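Local coordinates for protein CRISPR-associated endoribonuclease Cas2 (Thermococcus onnurineus, PDB 5G4D) that probably acts as a magnesium-dependent, single-strand-specific RNA endonuclease in CRISPR adaptive immunity, working as a homodimer that joins a Cas1 dimer, at residues V7-V12 with V64-R69. Numbering follows the deposited sequence.
Sequences VIVYDV and VIYKLR
Val9 and Val64 exchange two backbone hydrogen bonds: Val64 N donates to Val9 O over 2.9 Å with 168° at the hydrogen, and Val9 N returns to Val64 O at 3.0 Å. Val7 and Tyr66 form the second hydrogen-bonded pair, with bonds from Tyr66 N to Val7 O at 2.8 Å and from Val7 N to Tyr66 O at 3.1 Å. Between them sits the non-hydrogen-bonded pair Ile8–Ile65, where Ile8 CA also makes a CA-H...O contact to Val64 O. Segment axes 169° apart confirm an antiparallel pairing.

The side chains sort onto two faces. On one, Ile8 and Ile65 lie side by side and point the same way, Ile8 CG1 resting 4.0 Å from Ile65 CG2. On the other, with CG1 of Val9 anti to the carbonyl carbon (chi1 -62°), Val9 CG2 falls between the backbone N and that carbon and packs 3.7 Å from Val64 CB. Tyr66 brings its ring edge to Val7 O, while Val64 CG1 of its own strand lies over one ring face, 3.7 Å above the plane and displaced toward the rim. Leu68 CD1 touches Val7 CG2 farther along this face.

This pairing joins the central strand 4-11 to strand 62-68 in the ferredoxin-like fold of Cas2. At the end of strand 4-11, Asp11, the predicted catalytic magnesium ligand, accepts a hydrogen bond through OD2 from Asn33 N of the second subunit. Tyr66 OH is hydrogen-bonded to Glu37 OE2 of that subunit. Helix 42-55 covers the isoleucine face through Ile48 and Phe45, strand 35-40 flanks the far edge of 4-11, and residues 64-67 pair with a strand of the second subunit, continuing the sheet across the dimer.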
loop_
_atom_site.group_PDB
_atom_site.type_symbol
_atom_site.label_atom_id
_atom_site.label_comp_id
_atom_site.label_asym_id
_atom_site.label_seq_id
_atom_site.Cartn_x
_atom_site.Cartn_y
_atom_site.Cartn_z
ATOM N N VAL A 7 3.770 6.029 -3.144
ATOM C CA VAL A 7 2.737 5.346 -2.366
ATOM C C VAL A 7 3.426 4.874 -1.105
ATOM O O VAL A 7 4.434 4.160 -1.183
ATOM C CB VAL A 7 2.109 4.151 -3.109
ATOM C CG1 VAL A 7 1.118 3.424 -2.181
ATOM C CG2 VAL A 7 1.446 4.582 -4.412
ATOM N N ILE A 8 2.905 5.274 0.054
ATOM C CA ILE A 8 3.523 4.936 1.331
ATOM C C ILE A 8 2.569 4.058 2.126
ATOM O O ILE A 8 1.405 4.422 2.335
ATOM C CB ILE A 8 3.894 6.189 2.142
ATOM C CG1 ILE A 8 4.885 7.042 1.352
ATOM C CG2 ILE A 8 4.483 5.776 3.496
ATOM C CD1 ILE A 8 5.490 8.167 2.184
ATOM N N VAL A 9 3.063 2.908 2.571
ATOM C CA VAL A 9 2.311 2.019 3.457
ATOM C C VAL A 9 3.132 1.842 4.724
ATOM O O VAL A 9 4.365 1.821 4.672
ATOM C CB VAL A 9 2.019 0.654 2.794
ATOM C CG1 VAL A 9 1.168 0.843 1.559
ATOM C CG2 VAL A 9 3.323 -0.056 2.439
ATOM N N TYR A 10 2.464 1.737 5.869
ATOM C CA TYR A 10 3.232 1.643 7.107
ATOM C C TYR A 10 2.558 0.707 8.096
ATOM O O TYR A 10 1.335 0.568 8.136
ATOM C CB TYR A 10 3.470 3.012 7.763
ATOM C CG TYR A 10 2.232 3.828 8.048
ATOM C CD1 TYR A 10 1.731 4.714 7.108
ATOM C CD2 TYR A 10 1.580 3.734 9.276
ATOM C CE1 TYR A 10 0.609 5.465 7.354
ATOM C CE2 TYR A 10 0.453 4.494 9.544
ATOM C CZ TYR A 10 -0.022 5.363 8.581
ATOM O OH TYR A 10 -1.136 6.135 8.823
ATOM N N ASP A 11 3.408 0.053 8.873
ATOM C CA ASP A 11 3.034 -0.914 9.898
ATOM C C ASP A 11 3.768 -0.432 11.145
ATOM O O ASP A 11 4.965 -0.694 11.285
ATOM C CB ASP A 11 3.470 -2.310 9.462
ATOM C CG ASP A 11 2.815 -3.403 10.246
ATOM O OD1 ASP A 11 2.471 -3.164 11.424
ATOM O OD2 ASP A 11 2.651 -4.504 9.669
ATOM N N VAL A 12 3.083 0.315 12.014
ATOM C CA VAL A 12 3.725 1.025 13.124
ATOM C C VAL A 12 3.011 0.637 14.409
ATOM O O VAL A 12 1.790 0.465 14.414
ATOM C CB VAL A 12 3.679 2.555 12.924
ATOM C CG1 VAL A 12 4.234 3.293 14.149
ATOM C CG2 VAL A 12 4.474 2.962 11.663
ATOM N N VAL A 64 7.153 1.355 3.998
ATOM C CA VAL A 64 7.580 1.070 2.630
ATOM C C VAL A 64 7.140 2.235 1.759
ATOM O O VAL A 64 5.956 2.591 1.736
ATOM C CB VAL A 64 7.010 -0.258 2.106
ATOM C CG1 VAL A 64 7.394 -0.457 0.635
ATOM C CG2 VAL A 64 7.513 -1.417 2.946
ATOM N N ILE A 65 8.095 2.842 1.063
ATOM C CA ILE A 65 7.836 3.965 0.170
ATOM C C ILE A 65 8.076 3.480 -1.255
ATOM O O ILE A 65 9.229 3.366 -1.704
ATOM C CB ILE A 65 8.717 5.175 0.507
ATOM C CG1 ILE A 65 8.543 5.541 1.984
ATOM C CG2 ILE A 65 8.380 6.345 -0.412
ATOM C CD1 ILE A 65 9.480 6.650 2.447
ATOM N N TYR A 66 6.988 3.227 -1.988
ATOM C CA TYR A 66 7.099 2.924 -3.412
ATOM C C TYR A 66 7.351 4.216 -4.172
ATOM O O TYR A 66 6.649 5.207 -3.952
ATOM C CB TYR A 66 5.817 2.262 -3.916
ATOM C CG TYR A 66 5.547 0.915 -3.279
ATOM C CD1 TYR A 66 6.178 -0.227 -3.749
ATOM C CD2 TYR A 66 4.659 0.791 -2.208
ATOM C CE1 TYR A 66 5.938 -1.461 -3.175
ATOM C CE2 TYR A 66 4.417 -0.436 -1.617
ATOM C CZ TYR A 66 5.063 -1.559 -2.112
ATOM O OH TYR A 66 4.828 -2.784 -1.536
ATOM N N LYS A 67 8.353 4.213 -5.070
ATOM C CA LYS A 67 8.758 5.413 -5.796
ATOM C C LYS A 67 8.439 5.200 -7.270
ATOM O O LYS A 67 9.029 4.317 -7.910
ATOM C CB LYS A 67 10.240 5.712 -5.594
ATOM C CG LYS A 67 10.650 5.788 -4.138
ATOM C CD LYS A 67 12.158 5.782 -3.978
ATOM C CE LYS A 67 12.526 6.520 -2.711
ATOM N NZ LYS A 67 13.939 6.316 -2.210
ATOM N N LEU A 68 7.497 6.000 -7.784
ATOM C CA LEU A 68 6.924 5.805 -9.112
ATOM C C LEU A 68 7.133 7.045 -9.971
ATOM O O LEU A 68 7.403 8.134 -9.465
ATOM C CB LEU A 68 5.431 5.470 -9.027
ATOM C CG LEU A 68 5.090 4.377 -8.009
ATOM C CD1 LEU A 68 3.592 4.273 -7.810
ATOM C CD2 LEU A 68 5.670 3.042 -8.455
ATOM N N ARG A 69 7.009 6.865 -11.286
ATOM C CA ARG A 69 7.311 7.943 -12.225
ATOM C C ARG A 69 6.169 8.937 -12.339
ATOM O O ARG A 69 6.397 10.116 -12.643
ATOM C CB ARG A 69 7.631 7.344 -13.594
ATOM C CG ARG A 69 8.889 6.519 -13.564
ATOM C CD ARG A 69 9.006 5.605 -14.787
ATOM N NE ARG A 69 10.223 4.817 -14.710
ATOM C CZ ARG A 69 11.429 5.334 -14.934
ATOM N NH1 ARG A 69 11.539 6.614 -15.228
ATOM N NH2 ARG A 69 12.526 4.591 -14.843
#